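Local coordinates for probable glutamine-binding lipoprotein GlnH (GLNBP) (Mycobacterium tuberculosis, PDB 6H20), which binds aspartate and related amino acids, here asparagine, as a solute-binding lipoprotein, and probably regulates protein kinase G activity to control glutamate metabolism, at residues Asp78-Ala82 and Ile117-Thr121; Arg52-Asp58 and His95-Leu101; Ala141-Leu146 and Ala205-Thr211. All blocks are in the same frame, centred on the assembly; numbering follows the deposited sequence.

Contact 1 of 3, residues Asp78-Ala82 and Ile117-Thr121; sequences DVDIA and IVVKT. With ASN (asparagine), chain B.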
loop_
_atom_site.group_PDB
_atom_site.type_symbol
_atom_site.label_atom_id
_atom_site.label_comp_id
_atom_site.label_asym_id
_atom_site.label_seq_id
_atom_site.Cartn_x
_atom_site.Cartn_y
_atom_site.Cartn_z
ATOM N N ASP A 78 3.287 -6.865 -3.773
ATOM C CA ASP A 78 1.831 -6.952 -3.662
ATOM C C ASP A 78 1.252 -7.950 -4.663
ATOM O O ASP A 78 0.313 -8.692 -4.333
ATOM C CB ASP A 78 1.192 -5.577 -3.864
ATOM C CG ASP A 78 1.185 -4.727 -2.603
ATOM O OD1 ASP A 78 1.314 -5.273 -1.484
ATOM O OD2 ASP A 78 0.984 -3.504 -2.751
ATOM N N VAL A 79 1.788 -7.979 -5.886
ATOM C CA VAL A 79 1.371 -8.982 -6.865
ATOM C C VAL A 79 1.586 -10.385 -6.310
ATOM O O VAL A 79 0.722 -11.268 -6.439
ATOM C CB VAL A 79 2.148 -8.768 -8.177
ATOM C CG1 VAL A 79 1.815 -9.867 -9.165
ATOM C CG2 VAL A 79 1.826 -7.399 -8.741
ATOM N N ASP A 80 2.736 -10.605 -5.673
ATOM C CA ASP A 80 3.061 -11.928 -5.152
ATOM C C ASP A 80 2.181 -12.293 -3.965
ATOM O O ASP A 80 1.768 -13.452 -3.844
ATOM C CB ASP A 80 4.552 -12.007 -4.819
ATOM C CG ASP A 80 5.421 -12.105 -6.064
ATOM O OD1 ASP A 80 4.893 -12.384 -7.165
ATOM O OD2 ASP A 80 6.646 -11.895 -5.935
ATOM N N ILE A 81 1.875 -11.321 -3.093
ATOM C CA ILE A 81 0.931 -11.565 -1.996
ATOM C C ILE A 81 -0.414 -12.010 -2.557
ATOM O O ILE A 81 -0.995 -13.015 -2.120
ATOM C CB ILE A 81 0.787 -10.314 -1.105
ATOM C CG1 ILE A 81 2.073 -10.047 -0.318
ATOM C CG2 ILE A 81 -0.412 -10.486 -0.171
ATOM C CD1 ILE A 81 2.376 -11.077 0.780
ATOM N N ALA A 82 -0.912 -11.283 -3.567
ATOM C CA ALA A 82 -2.183 -11.649 -4.192
ATOM C C ALA A 82 -2.108 -13.035 -4.803
ATOM O O ALA A 82 -3.070 -13.808 -4.727
ATOM C CB ALA A 82 -2.579 -10.615 -5.259
ATOM N N ILE A 117 -10.327 -8.508 -4.179
ATOM C CA ILE A 117 -9.429 -7.972 -3.165
ATOM C C ILE A 117 -8.635 -6.826 -3.771
ATOM O O ILE A 117 -8.450 -6.747 -4.991
ATOM C CB ILE A 117 -8.458 -9.030 -2.586
ATOM C CG1 ILE A 117 -7.507 -9.563 -3.665
ATOM C CG2 ILE A 117 -9.243 -10.177 -1.933
ATOM C CD1 ILE A 117 -6.485 -10.579 -3.140
ATOM N N VAL A 118 -8.191 -5.917 -2.908
ATOM C CA VAL A 118 -7.197 -4.902 -3.260
ATOM C C VAL A 118 -5.920 -5.274 -2.523
ATOM O O VAL A 118 -5.932 -5.443 -1.298
ATOM C CB VAL A 118 -7.658 -3.493 -2.860
ATOM C CG1 VAL A 118 -6.502 -2.491 -2.955
ATOM C CG2 VAL A 118 -8.822 -3.031 -3.741
ATOM N N VAL A 119 -4.832 -5.442 -3.259
ATOM C CA VAL A 119 -3.503 -5.610 -2.672
ATOM C C VAL A 119 -2.676 -4.494 -3.290
ATOM O O VAL A 119 -2.117 -4.638 -4.387
ATOM C CB VAL A 119 -2.886 -6.988 -2.931
ATOM C CG1 VAL A 119 -1.655 -7.188 -2.039
ATOM C CG2 VAL A 119 -3.904 -8.112 -2.662
ATOM N N LYS A 120 -2.676 -3.340 -2.627
ATOM C CA LYS A 120 -2.043 -2.143 -3.172
ATOM C C LYS A 120 -1.662 -1.241 -2.016
ATOM O O LYS A 120 -2.324 -0.227 -1.759
ATOM C CB LYS A 120 -2.983 -1.423 -4.148
ATOM C CG LYS A 120 -2.242 -0.355 -4.964
ATOM C CD LYS A 120 -3.192 0.707 -5.490
ATOM C CE LYS A 120 -2.475 1.789 -6.300
ATOM N NZ LYS A 120 -1.159 2.220 -5.747
ATOM N N THR A 121 -0.604 -1.639 -1.309
ATOM C CA THR A 121 -0.036 -0.911 -0.171
ATOM C C THR A 121 -1.105 -0.249 0.706
ATOM O O THR A 121 -0.989 0.912 1.088
ATOM C CB THR A 121 1.030 0.110 -0.632
ATOM O OG1 THR A 121 0.452 1.107 -1.501
ATOM C CG2 THR A 121 2.169 -0.595 -1.375
HETATM N N ASN B . -0.078 3.190 2.289
HETATM C CA ASN B . -0.569 4.537 2.003
HETATM C C ASN B . -2.083 4.509 1.889
HETATM O O ASN B . -2.696 5.487 1.424
HETATM C CB ASN B . 0.062 5.087 0.722
HETATM C CG ASN B . -0.392 4.352 -0.515
HETATM O OD1 ASN B . -0.925 3.248 -0.456
HETATM N ND2 ASN B . -0.214 4.987 -1.650
HETATM O OXT ASN B . -2.689 3.484 2.268
#
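This contact lies in one lobe of a periplasmic-binding-protein fold. There, helix 77-90 packs against strand 117-118 and the residues that follow it into the ligand pocket. Ile117 starts the segment. Its CD1 reaches CB of Ala82 at 4.4 Å, a loose apolar touch at the far end. Val119 is the main apolar residue. Its CG2 is 3.8 Å from CB of Ala82, and its CG1 is 4.0 Å from CG2 of Ile81. The same CG1 lies 3.4 Å from the backbone O of Asp78, one turn back along the helix. The CA-to-CB bond of Lys120 points away from the helix, and its NZ forms a salt bridge with Asp58. Its CA still passes 3.3 Å from OD2 of Asp78. At Thr121 the backbone takes a left-handed conformation. Its N donates to OD2 of Asp78 at 2.8 Å, while OD1 of Asp78 is bonded to Tyr138. The helix carboxylate thus fixes a residue that holds the ligand at two points. The ligand asparagine N donates to O of Thr121 at 2.7 Å, and Thr121 OG1 donates to the ligand OD1 at 2.8 Å.

Contact 2 of 3, residues Arg52-Asp58 and His95-Leu101; sequences RLIVGLD and HVEYRIL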
loop_
_atom_site.group_PDB
_atom_site.type_symbol
_atom_site.label_atom_id
_atom_site.label_comp_id
_atom_site.label_asym_id
_atom_site.label_seq_id
_atom_site.Cartn_x
_atom_site.Cartn_y
_atom_site.Cartn_z
ATOM N N ARG A 52 -10.978 -17.127 -11.806
ATOM C CA ARG A 52 -9.800 -16.341 -11.470
ATOM C C ARG A 52 -10.145 -15.378 -10.347
ATOM O O ARG A 52 -11.308 -14.992 -10.169
ATOM C CB ARG A 52 -9.256 -15.562 -12.679
ATOM C CG ARG A 52 -10.014 -14.274 -13.000
ATOM C CD ARG A 52 -11.383 -14.546 -13.618
ATOM N NE ARG A 52 -11.914 -13.357 -14.283
ATOM C CZ ARG A 52 -13.183 -13.215 -14.655
ATOM N NH1 ARG A 52 -14.054 -14.193 -14.427
ATOM N NH2 ARG A 52 -13.581 -12.101 -15.255
ATOM N N LEU A 53 -9.116 -15.009 -9.591
ATOM C CA LEU A 53 -9.200 -13.972 -8.571
ATOM C C LEU A 53 -8.957 -12.619 -9.228
ATOM O O LEU A 53 -7.976 -12.452 -9.961
ATOM C CB LEU A 53 -8.123 -14.226 -7.515
ATOM C CG LEU A 53 -8.001 -13.245 -6.349
ATOM C CD1 LEU A 53 -9.210 -13.402 -5.423
ATOM C CD2 LEU A 53 -6.697 -13.462 -5.570
ATOM N N ILE A 54 -9.856 -11.665 -8.988
ATOM C CA ILE A 54 -9.738 -10.325 -9.564
ATOM C C ILE A 54 -9.147 -9.406 -8.505
ATOM O O ILE A 54 -9.735 -9.219 -7.430
ATOM C CB ILE A 54 -11.087 -9.807 -10.082
ATOM C CG1 ILE A 54 -11.644 -10.780 -11.125
ATOM C CG2 ILE A 54 -10.931 -8.400 -10.658
ATOM C CD1 ILE A 54 -13.089 -10.517 -11.513
ATOM N N VAL A 55 -7.973 -8.846 -8.812
ATOM C CA VAL A 55 -7.129 -8.150 -7.848
ATOM C C VAL A 55 -6.989 -6.699 -8.279
ATOM O O VAL A 55 -6.571 -6.424 -9.407
ATOM C CB VAL A 55 -5.740 -8.806 -7.777
ATOM C CG1 VAL A 55 -4.829 -8.058 -6.794
ATOM C CG2 VAL A 55 -5.856 -10.275 -7.388
ATOM N N GLY A 56 -7.278 -5.778 -7.361
ATOM C CA GLY A 56 -7.101 -4.360 -7.626
ATOM C C GLY A 56 -5.719 -3.901 -7.204
ATOM O O GLY A 56 -5.290 -4.150 -6.072
ATOM N N LEU A 57 -5.025 -3.239 -8.123
ATOM C CA LEU A 57 -3.688 -2.691 -7.884
ATOM C C LEU A 57 -3.370 -1.778 -9.061
ATOM O O LEU A 57 -4.257 -1.444 -9.851
ATOM C CB LEU A 57 -2.650 -3.795 -7.660
ATOM C CG LEU A 57 -2.614 -5.032 -8.566
ATOM C CD1 LEU A 57 -2.278 -4.685 -10.023
ATOM C CD2 LEU A 57 -1.618 -6.051 -7.999
ATOM N N ASP A 58 -2.113 -1.368 -9.195
ATOM C CA ASP A 58 -1.750 -0.513 -10.329
ATOM C C ASP A 58 -0.367 -0.902 -10.827
ATOM O O ASP A 58 0.192 -1.930 -10.433
ATOM C CB ASP A 58 -1.855 0.977 -9.972
ATOM C CG ASP A 58 -0.699 1.470 -9.092
ATOM O OD1 ASP A 58 0.206 0.695 -8.730
ATOM O OD2 ASP A 58 -0.706 2.667 -8.767
ATOM N N HIS A 95 -3.975 -17.866 -11.582
ATOM C CA HIS A 95 -5.364 -17.558 -11.937
ATOM C C HIS A 95 -5.782 -16.214 -11.338
ATOM O O HIS A 95 -6.610 -16.128 -10.424
ATOM C CB HIS A 95 -6.289 -18.680 -11.489
ATOM C CG HIS A 95 -6.051 -19.972 -12.200
ATOM N ND1 HIS A 95 -5.262 -20.974 -11.677
ATOM C CD2 HIS A 95 -6.496 -20.426 -13.394
ATOM C CE1 HIS A 95 -5.234 -21.992 -12.521
ATOM N NE2 HIS A 95 -5.972 -21.683 -13.571
ATOM N N VAL A 96 -5.202 -15.150 -11.893
ATOM C CA VAL A 96 -5.421 -13.788 -11.426
ATOM C C VAL A 96 -5.680 -12.882 -12.623
ATOM O O VAL A 96 -4.984 -12.970 -13.643
ATOM C CB VAL A 96 -4.199 -13.272 -10.633
ATOM C CG1 VAL A 96 -4.364 -11.816 -10.286
ATOM C CG2 VAL A 96 -3.992 -14.088 -9.362
ATOM N N GLU A 97 -6.673 -12.004 -12.492
ATOM C CA GLU A 97 -6.893 -10.894 -13.407
ATOM C C GLU A 97 -6.808 -9.600 -12.605
ATOM O O GLU A 97 -7.302 -9.528 -11.473
ATOM C CB GLU A 97 -8.278 -11.024 -14.060
ATOM C CG GLU A 97 -8.708 -9.809 -14.889
ATOM C CD GLU A 97 -10.089 -9.979 -15.505
ATOM O OE1 GLU A 97 -10.861 -10.818 -15.004
ATOM O OE2 GLU A 97 -10.401 -9.282 -16.498
ATOM N N TYR A 98 -6.149 -8.591 -13.165
ATOM C CA TYR A 98 -5.941 -7.324 -12.474
ATOM C C TYR A 98 -6.950 -6.288 -12.950
ATOM O O TYR A 98 -7.312 -6.255 -14.130
ATOM C CB TYR A 98 -4.510 -6.803 -12.686
ATOM C CG TYR A 98 -3.487 -7.813 -12.250
ATOM C CD1 TYR A 98 -3.278 -8.071 -10.901
ATOM C CD2 TYR A 98 -2.783 -8.564 -13.177
ATOM C CE1 TYR A 98 -2.371 -9.020 -10.486
ATOM C CE2 TYR A 98 -1.871 -9.523 -12.776
ATOM C CZ TYR A 98 -1.676 -9.746 -11.418
ATOM O OH TYR A 98 -0.790 -10.692 -10.986
ATOM N N ARG A 99 -7.450 -5.487 -12.015
ATOM C CA ARG A 99 -8.166 -4.260 -12.334
ATOM C C ARG A 99 -7.274 -3.108 -11.917
ATOM O O ARG A 99 -6.923 -2.989 -10.738
ATOM C CB ARG A 99 -9.516 -4.153 -11.627
ATOM C CG ARG A 99 -10.303 -2.925 -12.124
ATOM C CD ARG A 99 -11.650 -2.705 -11.434
ATOM N NE ARG A 99 -12.597 -3.784 -11.686
ATOM C CZ ARG A 99 -13.551 -3.759 -12.613
ATOM N NH1 ARG A 99 -13.697 -2.701 -13.411
ATOM N NH2 ARG A 99 -14.359 -4.805 -12.745
ATOM N N ILE A 100 -6.891 -2.275 -12.875
ATOM C CA ILE A 100 -5.978 -1.175 -12.584
ATOM C C ILE A 100 -6.744 -0.062 -11.879
ATOM O O ILE A 100 -7.723 0.472 -12.416
ATOM C CB ILE A 100 -5.300 -0.666 -13.864
ATOM C CG1 ILE A 100 -4.612 -1.825 -14.594
ATOM C CG2 ILE A 100 -4.337 0.469 -13.547
ATOM C CD1 ILE A 100 -3.509 -2.497 -13.834
ATOM N N LEU A 101 -6.297 0.288 -10.671
ATOM C CA LEU A 101 -6.969 1.247 -9.807
ATOM C C LEU A 101 -5.929 2.200 -9.241
ATOM O O LEU A 101 -4.828 1.773 -8.888
ATOM C CB LEU A 101 -7.592 0.520 -8.592
ATOM C CG LEU A 101 -8.686 -0.530 -8.753
ATOM C CD1 LEU A 101 -8.955 -1.181 -7.421
ATOM C CD2 LEU A 101 -9.952 0.101 -9.304
#
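A salt bridge joins Arg52 and Glu97 at the start of the two strands. Arg52 NE donates to Glu97 OE1 at 2.8 Å, and Arg52 NH2 reaches the same oxygen at 3.0 Å. Next come six backbone hydrogen bonds in parallel register. Leu53 N bonds to His95 O at 2.9 Å, and Glu97 N to Leu53 O at 2.9 Å. Val55 N bonds to Glu97 O at 2.8 Å, and Arg99 N to Val55 O at 2.9 Å. Leu57 N to Arg99 O is longer, at 3.2 Å, and Leu101 N to Leu57 O closes the series at 2.8 Å. Strand 53-57 therefore uses its odd residues here. Gly56 bonds through its backbone to Ile117 and Val119, on the other side of strand 53-57. The side chains of Val55, Leu57, Val96 and Tyr98 share one face, against helix 77-90. Val55 CG2 meets Val96 CG1 at 3.6 Å, and Leu57 CD1 meets Tyr98 CD1 at 3.6 Å. On the other face Leu101 CD1 lies 3.7 Å from Gly56 CA; a CB on residue 56 would clash with it. With helix 77-90 between them, the strands form a beta-alpha-beta crossover. The parallel register thus rests on backbone bonds, which the charged pair at the start supplements, and the side chains of one face are left to receive the helix.

Contact 3 of 3, residues Ala141-Leu146 and Ala205-Thr211; sequences ANQRIL and AVSTDDT. With ASN (asparagine), chain B.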
loop_
_atom_site.group_PDB
_atom_site.type_symbol
_atom_site.label_atom_id
_atom_site.label_comp_id
_atom_site.label_asym_id
_atom_site.label_seq_id
_atom_site.Cartn_x
_atom_site.Cartn_y
_atom_site.Cartn_z
ATOM N N ALA A 141 4.852 -0.627 7.261
ATOM C CA ALA A 141 5.733 0.424 6.765
ATOM C C ALA A 141 5.565 1.682 7.618
ATOM O O ALA A 141 4.748 1.739 8.540
ATOM C CB ALA A 141 5.443 0.699 5.286
ATOM N N ASN A 142 6.371 2.699 7.326
ATOM C CA ASN A 142 6.221 3.957 8.046
ATOM C C ASN A 142 6.543 5.114 7.118
ATOM O O ASN A 142 7.502 5.042 6.335
ATOM C CB ASN A 142 7.108 4.029 9.289
ATOM C CG ASN A 142 6.513 4.923 10.364
ATOM O OD1 ASN A 142 6.391 6.139 10.175
ATOM N ND2 ASN A 142 6.131 4.326 11.500
ATOM N N GLN A 143 5.752 6.185 7.232
ATOM C CA GLN A 143 5.911 7.337 6.345
ATOM C C GLN A 143 7.225 8.059 6.637
ATOM O O GLN A 143 7.515 8.394 7.793
ATOM C CB GLN A 143 4.743 8.304 6.540
ATOM C CG GLN A 143 4.813 9.520 5.594
ATOM C CD GLN A 143 3.468 10.218 5.474
ATOM O OE1 GLN A 143 2.454 9.736 5.984
ATOM N NE2 GLN A 143 3.459 11.369 4.800
ATOM N N ARG A 144 8.001 8.336 5.584
ATOM C CA ARG A 144 9.247 9.099 5.715
ATOM C C ARG A 144 9.327 10.115 4.575
ATOM O O ARG A 144 8.329 10.409 3.908
ATOM C CB ARG A 144 10.470 8.169 5.811
ATOM C CG ARG A 144 10.423 7.257 7.046
ATOM C CD ARG A 144 11.704 6.458 7.225
ATOM N NE ARG A 144 12.819 7.335 7.568
ATOM C CZ ARG A 144 14.092 6.947 7.555
ATOM N NH1 ARG A 144 14.399 5.700 7.219
ATOM N NH2 ARG A 144 15.058 7.800 7.880
ATOM N N ILE A 145 10.527 10.647 4.347
ATOM C CA ILE A 145 10.761 11.710 3.370
ATOM C C ILE A 145 11.813 11.250 2.365
ATOM O O ILE A 145 12.822 10.642 2.744
ATOM C CB ILE A 145 11.226 13.004 4.077
ATOM C CG1 ILE A 145 10.182 13.498 5.086
ATOM C CG2 ILE A 145 11.558 14.087 3.057
ATOM C CD1 ILE A 145 10.708 14.565 6.051
ATOM N N LEU A 146 11.589 11.565 1.088
ATOM C CA LEU A 146 12.539 11.299 0.014
ATOM C C LEU A 146 12.974 12.627 -0.598
ATOM O O LEU A 146 12.130 13.447 -0.982
ATOM C CB LEU A 146 11.876 10.430 -1.065
ATOM C CG LEU A 146 12.712 10.082 -2.298
ATOM C CD1 LEU A 146 13.703 9.012 -1.939
ATOM C CD2 LEU A 146 11.795 9.600 -3.432
ATOM N N ALA A 205 10.467 17.434 -2.530
ATOM C CA ALA A 205 10.531 16.187 -1.786
ATOM C C ALA A 205 9.254 15.398 -2.025
ATOM O O ALA A 205 8.239 15.937 -2.482
ATOM C CB ALA A 205 10.712 16.446 -0.287
ATOM N N VAL A 206 9.321 14.107 -1.713
ATOM C CA VAL A 206 8.161 13.223 -1.719
ATOM C C VAL A 206 8.013 12.666 -0.312
ATOM O O VAL A 206 9.014 12.363 0.340
ATOM C CB VAL A 206 8.368 12.073 -2.724
ATOM C CG1 VAL A 206 7.105 11.212 -2.830
ATOM C CG2 VAL A 206 8.730 12.634 -4.077
ATOM N N SER A 207 6.781 12.512 0.170
ATOM C CA SER A 207 6.599 11.902 1.483
ATOM C C SER A 207 5.535 10.821 1.412
ATOM O O SER A 207 4.372 11.109 1.106
ATOM C CB SER A 207 6.240 12.931 2.559
ATOM O OG SER A 207 6.133 12.293 3.830
ATOM N N THR A 208 5.930 9.587 1.710
ATOM C CA THR A 208 4.995 8.460 1.796
ATOM C C THR A 208 5.711 7.316 2.505
ATOM O O THR A 208 6.813 7.494 3.045
ATOM C CB THR A 208 4.423 8.063 0.424
ATOM O OG1 THR A 208 3.392 7.086 0.602
ATOM C CG2 THR A 208 5.463 7.450 -0.507
ATOM N N ASP A 209 5.082 6.140 2.488
ATOM C CA ASP A 209 5.623 4.945 3.121
ATOM C C ASP A 209 7.070 4.715 2.700
ATOM O O ASP A 209 7.398 4.784 1.515
ATOM C CB ASP A 209 4.830 3.726 2.634
ATOM C CG ASP A 209 3.319 3.860 2.785
ATOM O OD1 ASP A 209 2.793 4.859 3.327
ATOM O OD2 ASP A 209 2.657 2.913 2.324
ATOM N N ASP A 210 7.926 4.374 3.676
ATOM C CA ASP A 210 9.335 4.139 3.357
ATOM C C ASP A 210 9.528 2.998 2.360
ATOM O O ASP A 210 10.464 3.033 1.549
ATOM C CB ASP A 210 10.185 3.967 4.627
ATOM C CG ASP A 210 9.714 2.845 5.568
ATOM O OD1 ASP A 210 8.669 2.188 5.370
ATOM O OD2 ASP A 210 10.448 2.626 6.562
ATOM N N THR A 211 8.637 2.004 2.386
ATOM C CA THR A 211 8.623 0.931 1.393
ATOM C C THR A 211 8.474 1.479 -0.027
ATOM O O THR A 211 9.245 1.122 -0.929
ATOM C CB THR A 211 7.426 0.028 1.694
ATOM O OG1 THR A 211 6.307 0.863 2.013
ATOM C CG2 THR A 211 7.723 -0.894 2.890
HETATM N N ASN B . -0.078 3.190 2.289
HETATM C CA ASN B . -0.569 4.537 2.003
HETATM C C ASN B . -2.083 4.509 1.889
HETATM O O ASN B . -2.696 5.487 1.424
HETATM C CB ASN B . 0.062 5.087 0.722
HETATM C CG ASN B . -0.392 4.352 -0.515
HETATM O OD1 ASN B . -0.925 3.248 -0.456
HETATM N ND2 ASN B . -0.214 4.987 -1.650
HETATM O OXT ASN B . -2.689 3.484 2.268
HETATM O O HOH W 1 2.455 7.439 3.996
HETATM O O HOH W 2 13.030 3.295 6.422
#
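Asp209 belongs to the amino acid pocket, and this contact holds the turn that carries it. Its OD2 accepts a hydrogen bond from the ligand asparagine N at 2.7 Å, and Tyr235 also bonds to OD2. Behind it, strands 139-148 and 205-207 pair antiparallel. Leu146 N donates to Val206 O at 2.8 Å, and Val206 N donates to Leu146 O at 3.0 Å. Arg144 N donates to Thr208 O at 2.9 Å; Thr208 N to Arg144 O is weak at 3.4 Å. Side chains add bonds. Ser207 OG donates to Arg144 O at 2.9 Å and accepts from Gln143 NE2 at 3.0 Å. A water links Gln143 OE1, weakly, to Asp209 OD1. After the chain turns at Thr208, Asp210 N donates to Asn142 O at 2.8 Å, and Asn142 N donates to Asp210 OD1 at 3.1 Å. This pair ties the first turn of helix 210-219 to strand 139-148. A second water joins Arg144 NH1 and Asp210 OD2, while Arg144 NH2 hydrogen-bonds to Gly227 O. Leu146 packs on Leu213, Leu216 and Val217 of that helix and on strand 223-226, while Val206 meets Trp191 and Cys194 of helix 191-199.

Contacts 1 and 2 are neighbours, with centres about 9 Å apart. Their segments alternate along the chain: 52-58, 78-82, 95-101, 117-121. Strand 53-57 lies between 96-100 and 117-118, and helix 77-90 packs on it. Lys120 of contact 1 and Asp58 of contact 2 form a salt bridge. Contact 3 follows later in the chain. Its centre is about 19 Å from the centre of contact 1 and about 25 Å from that of contact 2, on the opposite side of the chain's centre from contact 2. Contacts 1 and 3 do not touch, yet both bind the ligand amino group, through Thr121 and Asp209. This is consistent with a two-lobed binding protein holding its ligand between lobes.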